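Local coordinates for Alpha/beta hydrolase (Streptomyces albidoflavus, PDB 6KSU), which probably acts as a penicillin-binding-protein-type cyclase that closes non-ribosomal peptides into macrolactams by heterochiral coupling, at residues L264-R269 against K276-H281; K86-E91 against C201-L206; S50-G55 against P270-R275. All blocks are in the same frame, centred on the assembly; numbering follows the deposited sequence.

Interaction 1: L264-R269 against K276-H281; sequences LVTAAR and KTFAQH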
loop_
_atom_site.group_PDB
_atom_site.type_symbol
_atom_site.label_atom_id
_atom_site.label_comp_id
_atom_site.label_asym_id
_atom_site.label_seq_id
_atom_site.Cartn_x
_atom_site.Cartn_y
_atom_site.Cartn_z
ATOM N N LEU A 264 -4.033 12.933 5.005
ATOM C CA LEU A 264 -2.963 11.960 5.197
ATOM C C LEU A 264 -1.789 12.567 5.941
ATOM O O LEU A 264 -1.148 11.889 6.757
ATOM C CB LEU A 264 -2.478 11.406 3.858
ATOM C CG LEU A 264 -3.379 10.483 3.044
ATOM C CD1 LEU A 264 -2.667 10.118 1.731
ATOM C CD2 LEU A 264 -3.734 9.214 3.806
ATOM N N VAL A 265 -1.458 13.822 5.636
ATOM C CA VAL A 265 -0.402 14.506 6.384
ATOM C C VAL A 265 -0.812 14.659 7.850
ATOM O O VAL A 265 -0.003 14.469 8.765
ATOM C CB VAL A 265 -0.076 15.861 5.723
ATOM C CG1 VAL A 265 0.838 16.700 6.590
ATOM C CG2 VAL A 265 0.563 15.640 4.342
ATOM N N THR A 266 -2.088 14.949 8.096
ATOM C CA THR A 266 -2.550 15.107 9.469
ATOM C C THR A 266 -2.372 13.809 10.248
ATOM O O THR A 266 -1.837 13.810 11.359
ATOM C CB THR A 266 -4.007 15.557 9.463
ATOM O OG1 THR A 266 -4.111 16.831 8.784
ATOM C CG2 THR A 266 -4.562 15.646 10.888
ATOM N N ALA A 267 -2.777 12.676 9.654
ATOM C CA ALA A 267 -2.607 11.377 10.307
ATOM C C ALA A 267 -1.137 11.031 10.529
ATOM O O ALA A 267 -0.815 10.244 11.420
ATOM C CB ALA A 267 -3.291 10.280 9.488
ATOM N N ALA A 268 -0.237 11.604 9.737
ATOM C CA ALA A 268 1.194 11.423 9.941
ATOM C C ALA A 268 1.746 12.285 11.070
ATOM O O ALA A 268 2.851 12.004 11.556
ATOM C CB ALA A 268 1.948 11.735 8.640
ATOM N N ARG A 269 1.004 13.320 11.505
ATOM C CA ARG A 269 1.545 14.249 12.494
ATOM C C ARG A 269 2.045 13.562 13.759
ATOM O O ARG A 269 3.163 13.882 14.189
ATOM C CB ARG A 269 0.507 15.338 12.809
ATOM C CG ARG A 269 0.176 16.240 11.602
ATOM C CD ARG A 269 1.278 17.245 11.326
ATOM N NE ARG A 269 1.751 17.896 12.546
ATOM C CZ ARG A 269 1.236 19.014 13.044
ATOM N NH1 ARG A 269 0.231 19.613 12.417
ATOM N NH2 ARG A 269 1.736 19.536 14.163
ATOM N N LYS A 276 4.898 16.713 19.821
ATOM C CA LYS A 276 4.316 17.363 20.998
ATOM C C LYS A 276 3.651 18.696 20.646
ATOM O O LYS A 276 2.849 19.198 21.437
ATOM C CB LYS A 276 5.369 17.567 22.097
ATOM C CG LYS A 276 6.025 16.280 22.644
ATOM C CD LYS A 276 5.078 15.410 23.477
ATOM C CE LYS A 276 5.187 13.927 23.102
ATOM N NZ LYS A 276 4.224 13.079 23.881
ATOM N N THR A 277 3.947 19.270 19.475
ATOM C CA THR A 277 3.244 20.458 19.008
ATOM C C THR A 277 1.888 20.142 18.396
ATOM O O THR A 277 1.098 21.064 18.168
ATOM C CB THR A 277 4.061 21.208 17.954
ATOM O OG1 THR A 277 3.994 20.498 16.709
ATOM C CG2 THR A 277 5.513 21.362 18.390
ATOM N N PHE A 278 1.605 18.879 18.100
ATOM C CA PHE A 278 0.333 18.497 17.505
ATOM C C PHE A 278 -0.677 18.263 18.626
ATOM O O PHE A 278 -0.430 17.455 19.531
ATOM C CB PHE A 278 0.509 17.251 16.637
ATOM C CG PHE A 278 -0.720 16.859 15.885
ATOM C CD1 PHE A 278 -1.248 17.692 14.920
ATOM C CD2 PHE A 278 -1.351 15.657 16.148
ATOM C CE1 PHE A 278 -2.389 17.327 14.218
ATOM C CE2 PHE A 278 -2.493 15.292 15.462
ATOM C CZ PHE A 278 -3.016 16.132 14.493
ATOM N N ALA A 279 -1.812 18.971 18.571
ATOM C CA ALA A 279 -2.754 18.931 19.688
ATOM C C ALA A 279 -3.319 17.535 19.911
ATOM O O ALA A 279 -3.680 17.179 21.037
ATOM C CB ALA A 279 -3.890 19.921 19.461
ATOM N N GLN A 280 -3.404 16.720 18.861
ATOM C CA GLN A 280 -3.996 15.398 18.990
ATOM C C GLN A 280 -2.941 14.289 19.033
ATOM O O GLN A 280 -3.209 13.159 18.618
ATOM C CB GLN A 280 -4.996 15.167 17.857
ATOM C CG GLN A 280 -6.293 15.948 17.989
ATOM C CD GLN A 280 -6.121 17.433 17.696
ATOM O OE1 GLN A 280 -5.405 17.814 16.762
ATOM N NE2 GLN A 280 -6.777 18.282 18.498
ATOM N N HIS A 281 -1.746 14.585 19.546
ATOM C CA HIS A 281 -0.713 13.559 19.611
ATOM C C HIS A 281 -1.079 12.426 20.573
ATOM O O HIS A 281 -0.654 11.286 20.359
ATOM C CB HIS A 281 0.638 14.184 19.981
ATOM C CG HIS A 281 0.756 14.609 21.419
ATOM N ND1 HIS A 281 1.164 13.751 22.423
ATOM C CD2 HIS A 281 0.571 15.815 22.008
ATOM C CE1 HIS A 281 1.191 14.403 23.573
ATOM N NE2 HIS A 281 0.840 15.657 23.348
HETATM O O HOH W 1 0.687 22.628 15.132
#
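R269 and F278 make an arginine-on-aromatic packing contact where the chain leaves helix 261-268 and doubles back through the loop that leads to helix 286-293. The two residues are each other's nearest backbone partners, with CA atoms 6.7 Å apart, and both side chains start out toward the opposite segment. The aliphatic root of the arginine covers the ring: R269 CB sits over the middle of the F278 ring in a CH-pi contact, 3.5 Å from the centroid and 9° off the ring normal. The R269 chain then bends at chi2 and again at chi3, which turns the guanidinium back beside the CD1 rim of the same ring. There R269 CZ lies 3.4 Å from F278 CD1, an atom placed over the centre of the guanidinium face. The two planes are 60° apart, so this is not a parallel stack. On the opposite face of the ring from R269 CB, Q280 OE1 lies toward the rim. The methyl T266 CG2 comes obliquely to F278 CZ, at 4.0 Å.

Polar contacts are slight. T277 OG1 lies at the guanidinium edge, 3.5 Å from R269 NH2, while its hydrogen bond goes to D274 O. A water, weakly held, links R269 NH2 to T277 O. The hydroxyl of T266 is likewise engaged within its own helix, by T262 O.

R269 also forms a cation-pi contact with Y52 of strand 46-53. Further back along the helix, V265 rests on that strand, whereas L264 and A267 pack against helix 85-98.

Interaction 2: K86-E91 against C201-L206; sequences KFLTAE and CLLRPL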
loop_
_atom_site.group_PDB
_atom_site.type_symbol
_atom_site.label_atom_id
_atom_site.label_comp_id
_atom_site.label_asym_id
_atom_site.label_seq_id
_atom_site.Cartn_x
_atom_site.Cartn_y
_atom_site.Cartn_z
ATOM N N LYS A 86 -4.329 1.334 4.472
ATOM C CA LYS A 86 -3.745 0.422 5.458
ATOM C C LYS A 86 -3.021 1.180 6.561
ATOM O O LYS A 86 -2.902 0.685 7.690
ATOM C CB LYS A 86 -2.778 -0.550 4.761
ATOM C CG LYS A 86 -3.479 -1.557 3.909
ATOM C CD LYS A 86 -2.496 -2.352 3.070
ATOM C CE LYS A 86 -3.239 -3.482 2.399
ATOM N NZ LYS A 86 -3.963 -2.998 1.186
ATOM N N PHE A 87 -2.510 2.366 6.254
ATOM C CA PHE A 87 -1.855 3.158 7.286
ATOM C C PHE A 87 -2.865 3.654 8.322
ATOM O O PHE A 87 -2.551 3.722 9.508
ATOM C CB PHE A 87 -1.082 4.292 6.612
ATOM C CG PHE A 87 -0.541 5.339 7.545
ATOM C CD1 PHE A 87 0.542 5.077 8.358
ATOM C CD2 PHE A 87 -1.069 6.618 7.533
ATOM C CE1 PHE A 87 1.072 6.058 9.201
ATOM C CE2 PHE A 87 -0.551 7.604 8.370
ATOM C CZ PHE A 87 0.520 7.317 9.209
ATOM N N LEU A 88 -4.096 3.930 7.914
ATOM C CA LEU A 88 -5.083 4.392 8.888
ATOM C C LEU A 88 -5.679 3.223 9.651
ATOM O O LEU A 88 -5.892 3.314 10.868
ATOM C CB LEU A 88 -6.156 5.205 8.175
ATOM C CG LEU A 88 -5.340 6.368 7.607
ATOM C CD1 LEU A 88 -5.380 6.394 6.087
ATOM C CD2 LEU A 88 -5.777 7.672 8.203
ATOM N N THR A 89 -5.908 2.110 8.952
ATOM C CA THR A 89 -6.309 0.877 9.612
ATOM C C THR A 89 -5.266 0.450 10.640
ATOM O O THR A 89 -5.607 0.062 11.768
ATOM C CB THR A 89 -6.527 -0.217 8.569
ATOM O OG1 THR A 89 -7.774 0.031 7.921
ATOM C CG2 THR A 89 -6.556 -1.617 9.243
ATOM N N ALA A 90 -3.983 0.511 10.259
ATOM C CA ALA A 90 -2.924 0.208 11.213
ATOM C C ALA A 90 -2.975 1.170 12.379
ATOM O O ALA A 90 -2.822 0.769 13.540
ATOM C CB ALA A 90 -1.556 0.282 10.549
ATOM N N GLU A 91 -3.201 2.450 12.082
ATOM C CA GLU A 91 -3.297 3.440 13.134
ATOM C C GLU A 91 -4.475 3.137 14.057
ATOM O O GLU A 91 -4.367 3.252 15.283
ATOM C CB GLU A 91 -3.405 4.818 12.495
ATOM C CG GLU A 91 -2.037 5.431 12.085
ATOM C CD GLU A 91 -2.167 6.944 11.827
ATOM O OE1 GLU A 91 -3.281 7.372 11.472
ATOM O OE2 GLU A 91 -1.192 7.703 12.004
ATOM N N CYS A 201 -13.063 6.659 16.147
ATOM C CA CYS A 201 -11.845 6.563 16.948
ATOM C C CYS A 201 -10.655 7.303 16.358
ATOM O O CYS A 201 -9.689 7.558 17.085
ATOM C CB CYS A 201 -11.453 5.096 17.175
ATOM S SG CYS A 201 -12.735 4.114 18.038
ATOM N N LEU A 202 -10.685 7.656 15.072
ATOM C CA LEU A 202 -9.477 8.176 14.449
ATOM C C LEU A 202 -9.758 9.347 13.518
ATOM O O LEU A 202 -9.132 10.400 13.631
ATOM C CB LEU A 202 -8.767 7.054 13.678
ATOM C CG LEU A 202 -7.381 7.452 13.181
ATOM C CD1 LEU A 202 -6.533 7.846 14.384
ATOM C CD2 LEU A 202 -6.727 6.322 12.407
ATOM N N LEU A 203 -10.652 9.154 12.554
ATOM C CA LEU A 203 -10.930 10.221 11.597
ATOM C C LEU A 203 -11.530 11.437 12.298
ATOM O O LEU A 203 -11.030 12.558 12.150
ATOM C CB LEU A 203 -11.848 9.698 10.491
ATOM C CG LEU A 203 -11.322 8.482 9.707
ATOM C CD1 LEU A 203 -12.193 8.239 8.514
ATOM C CD2 LEU A 203 -9.860 8.682 9.271
ATOM N N ARG A 204 -12.561 11.219 13.128
ATOM C CA ARG A 204 -13.217 12.341 13.801
ATOM C C ARG A 204 -12.272 13.142 14.690
ATOM O O ARG A 204 -12.167 14.366 14.494
ATOM C CB ARG A 204 -14.451 11.853 14.571
ATOM C CG ARG A 204 -15.237 13.023 15.229
ATOM C CD ARG A 204 -16.710 12.723 15.543
ATOM N NE ARG A 204 -17.325 11.742 14.649
ATOM C CZ ARG A 204 -18.044 10.700 15.072
ATOM N NH1 ARG A 204 -18.245 10.519 16.379
ATOM N NH2 ARG A 204 -18.568 9.841 14.199
ATOM N N PRO A 205 -11.569 12.549 15.670
ATOM C CA PRO A 205 -10.655 13.369 16.484
ATOM C C PRO A 205 -9.538 14.006 15.686
ATOM O O PRO A 205 -8.992 15.019 16.136
ATOM C CB PRO A 205 -10.105 12.390 17.534
ATOM C CG PRO A 205 -10.477 11.031 17.080
ATOM C CD PRO A 205 -11.672 11.172 16.189
ATOM N N LEU A 206 -9.188 13.474 14.504
ATOM C CA LEU A 206 -8.169 14.121 13.683
ATOM C C LEU A 206 -8.723 15.304 12.896
ATOM O O LEU A 206 -7.944 16.130 12.404
ATOM C CB LEU A 206 -7.524 13.106 12.711
ATOM C CG LEU A 206 -6.573 12.012 13.262
ATOM C CD1 LEU A 206 -6.267 10.952 12.201
ATOM C CD2 LEU A 206 -5.261 12.569 13.832
#
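Apolar packing joins L88 and E91 of helix 85-98 to L202 and L203 near the end of helix 194-206. The short axes pass 10.5 Å apart at 99°, so the helices meet over a small patch. L202 CG is anti to the backbone N (chi1 -171°), and its CD2 reaches the first helix between two successive turns, touching E91 CB at 3.6 Å and L88 O at 3.5 Å. Beside it, the methyls L88 CD2 and L203 CD2 meet at 4.3 Å.

The polar part belongs to E91, whose side chain crosses L202 at about a right angle. Its carboxylate is buried: OE2 is hydrogen-bonded to H271 NE2, whereas OE1 lies 3.7 Å from L202 CD2 and has no polar partner in the model. Burial, the partnerless OE1 and the carbonyl oxygen A267 O close to OE2 would probably favour a protonated glutamate.

An SxxK-like pattern, S83 to K86, runs into the start of helix 85-98. K86 NZ is hydrogen-bonded to N176 OD1 and weakly to S83 OG and Y174 OH, an arrangement consistent with the active site of the serine beta-lactamase and penicillin-binding-protein family, with this contact joining helix 194-206 to the helix that carries K86.

Interaction 3: S50-G55 against P270-R275; sequences SVYRDG and PHLADR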
loop_
_atom_site.group_PDB
_atom_site.type_symbol
_atom_site.label_atom_id
_atom_site.label_comp_id
_atom_site.label_asym_id
_atom_site.label_seq_id
_atom_site.Cartn_x
_atom_site.Cartn_y
_atom_site.Cartn_z
ATOM N N SER A 50 0.264 17.978 -0.302
ATOM C CA SER A 50 0.349 18.667 0.977
ATOM C C SER A 50 1.676 18.303 1.605
ATOM O O SER A 50 2.037 17.132 1.625
ATOM C CB SER A 50 -0.815 18.280 1.888
ATOM O OG SER A 50 -2.050 18.664 1.300
ATOM N N VAL A 51 2.403 19.305 2.088
ATOM C CA VAL A 51 3.713 19.122 2.700
ATOM C C VAL A 51 3.705 19.780 4.066
ATOM O O VAL A 51 3.447 20.985 4.172
ATOM C CB VAL A 51 4.832 19.732 1.848
ATOM C CG1 VAL A 51 6.194 19.400 2.441
ATOM C CG2 VAL A 51 4.699 19.282 0.405
ATOM N N TYR A 52 3.993 19.001 5.110
ATOM C CA TYR A 52 4.257 19.553 6.427
ATOM C C TYR A 52 5.766 19.571 6.621
ATOM O O TYR A 52 6.428 18.540 6.469
ATOM C CB TYR A 52 3.553 18.759 7.524
ATOM C CG TYR A 52 3.829 19.265 8.924
ATOM C CD1 TYR A 52 3.115 20.343 9.475
ATOM C CD2 TYR A 52 4.822 18.678 9.692
ATOM C CE1 TYR A 52 3.393 20.789 10.784
ATOM C CE2 TYR A 52 5.100 19.107 10.950
ATOM C CZ TYR A 52 4.392 20.163 11.505
ATOM O OH TYR A 52 4.725 20.539 12.782
ATOM N N ARG A 53 6.309 20.749 6.920
ATOM C CA ARG A 53 7.750 20.917 7.016
ATOM C C ARG A 53 8.050 22.206 7.772
ATOM O O ARG A 53 7.430 23.245 7.520
ATOM C CB ARG A 53 8.390 20.938 5.624
ATOM C CG ARG A 53 9.718 21.684 5.585
ATOM C CD ARG A 53 10.647 21.174 4.502
ATOM N NE ARG A 53 10.249 21.604 3.173
ATOM C CZ ARG A 53 11.108 21.779 2.176
ATOM N NH1 ARG A 53 12.405 21.564 2.377
ATOM N NH2 ARG A 53 10.672 22.159 0.983
ATOM N N ASP A 54 8.984 22.119 8.715
ATOM C CA ASP A 54 9.384 23.256 9.546
ATOM C C ASP A 54 8.220 23.777 10.380
ATOM O O ASP A 54 8.073 24.985 10.589
ATOM C CB ASP A 54 9.995 24.365 8.694
ATOM C CG ASP A 54 11.366 23.994 8.176
ATOM O OD1 ASP A 54 11.632 24.204 6.976
ATOM O OD2 ASP A 54 12.172 23.483 8.986
ATOM N N GLY A 55 7.402 22.851 10.881
ATOM C CA GLY A 55 6.276 23.172 11.729
ATOM C C GLY A 55 5.053 23.726 11.028
ATOM O O GLY A 55 4.064 24.031 11.697
ATOM N N PRO A 270 1.313 12.634 14.399
ATOM C CA PRO A 270 1.863 11.971 15.602
ATOM C C PRO A 270 3.136 11.167 15.359
ATOM O O PRO A 270 3.753 10.728 16.337
ATOM C CB PRO A 270 0.721 11.048 16.074
ATOM C CG PRO A 270 -0.493 11.574 15.420
ATOM C CD PRO A 270 -0.058 12.166 14.115
ATOM N N HIS A 271 3.538 10.938 14.110
ATOM C CA HIS A 271 4.725 10.142 13.845
ATOM C C HIS A 271 6.002 10.954 13.858
ATOM O O HIS A 271 7.079 10.374 13.805
ATOM C CB HIS A 271 4.608 9.421 12.496
ATOM C CG HIS A 271 3.508 8.414 12.467
ATOM N ND1 HIS A 271 3.728 7.066 12.632
ATOM C CD2 HIS A 271 2.173 8.562 12.322
ATOM C CE1 HIS A 271 2.574 6.426 12.602
ATOM N NE2 HIS A 271 1.613 7.312 12.408
ATOM N N LEU A 272 5.922 12.264 13.952
ATOM C CA LEU A 272 7.110 13.067 13.736
ATOM C C LEU A 272 7.755 13.449 15.051
ATOM O O LEU A 272 7.135 13.394 16.121
ATOM C CB LEU A 272 6.773 14.315 12.928
ATOM C CG LEU A 272 5.811 14.084 11.768
ATOM C CD1 LEU A 272 5.361 15.449 11.189
ATOM C CD2 LEU A 272 6.503 13.277 10.706
ATOM N N ALA A 273 9.034 13.820 14.942
ATOM C CA ALA A 273 9.804 14.288 16.092
ATOM C C ALA A 273 9.048 15.351 16.870
ATOM O O ALA A 273 8.918 15.270 18.096
ATOM C CB ALA A 273 11.150 14.845 15.620
ATOM N N ASP A 274 8.530 16.363 16.167
ATOM C CA ASP A 274 7.859 17.498 16.789
ATOM C C ASP A 274 6.411 17.198 17.187
ATOM O O ASP A 274 5.604 18.130 17.295
ATOM C CB ASP A 274 7.916 18.708 15.847
ATOM C CG ASP A 274 7.074 18.514 14.587
ATOM O OD1 ASP A 274 6.560 17.390 14.370
ATOM O OD2 ASP A 274 6.921 19.487 13.810
ATOM N N ARG A 275 6.067 15.931 17.406
ATOM C CA ARG A 275 4.682 15.542 17.653
ATOM C C ARG A 275 4.078 16.199 18.898
ATOM O O ARG A 275 2.849 16.215 19.037
ATOM C CB ARG A 275 4.587 14.020 17.790
ATOM C CG ARG A 275 5.282 13.515 19.048
ATOM C CD ARG A 275 5.096 12.027 19.306
ATOM N NE ARG A 275 4.093 11.754 20.335
ATOM C CZ ARG A 275 3.018 10.996 20.132
ATOM N NH1 ARG A 275 2.829 10.433 18.944
ATOM N NH2 ARG A 275 2.145 10.776 21.104
HETATM O O HOH W 2 8.176 20.266 10.932
#
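Y52 overlaps the L272 side chain, its CD2 3.6 Å from L272 CD1, with the methyl coming obliquely to the ring. The tyrosine CG is anti to the backbone N (chi1 178°), which carries the ring away from strand 46-53 and across to the loop. Beyond the leucine the phenol oxygen meets the carboxylate of D274, whose side chain comes from the opposite direction. Y52 OH donates a short hydrogen bond of 2.6 Å to D274 OD2. This oxygen lies near the plane of the tyrosine ring, at its edge, whereas the phenol oxygen stands 36° out of the carboxylate plane; ring and carboxylate are turned 56° from one another.

The strand is part of the antiparallel sheet of the beta-lactamase-like domain, flanked by 56-63 and 344-350, and Y52 extends from it to the loop that follows helix 261-268. In that loop L272 to R275 form a type I turn, which brings both L272 and D274 round to the tyrosine. The first torsion of D274 sets CG between its backbone N and carbonyl carbon, and from there the carboxylate reaches the phenol oxygen.

A water also binds D274 OD2, donating to that oxygen at 3.2 Å and accepting from G55 N at 2.7 Å, so the same carboxylate oxygen serves the strand and the turn after it. G55 comes no nearer than its CA, 4.3 Å from D274 OD2. The backbone N of D274 is bonded elsewhere, to S343 OG.

Within the loop, R275 NH1 donates to P270 O at 2.8 Å, in the carbonyl plane and on a lone pair, and L284 O takes a further bond from the same nitrogen.

From the N terminus, strand segment 50-55 comes first, then helix segment 86-91, which pairs with 201-206 to close interaction 2 before the chain reaches 264-269. Interaction 3 spans this entire excursion, so interaction 2 is nested inside its loop. Interaction 1 closes a short local loop after interaction 2, and it crosses interaction 3, because 270-275 lies between 264-269 and 276-281. Interactions 1 and 3, with centres about 7 Å apart, join strand 46-53 of the sheet to the segment after helix 261-268. H271 connects interactions 2 and 3 through E91, while A267 of 264-269 packs on L88, bringing the helical region against the same loop.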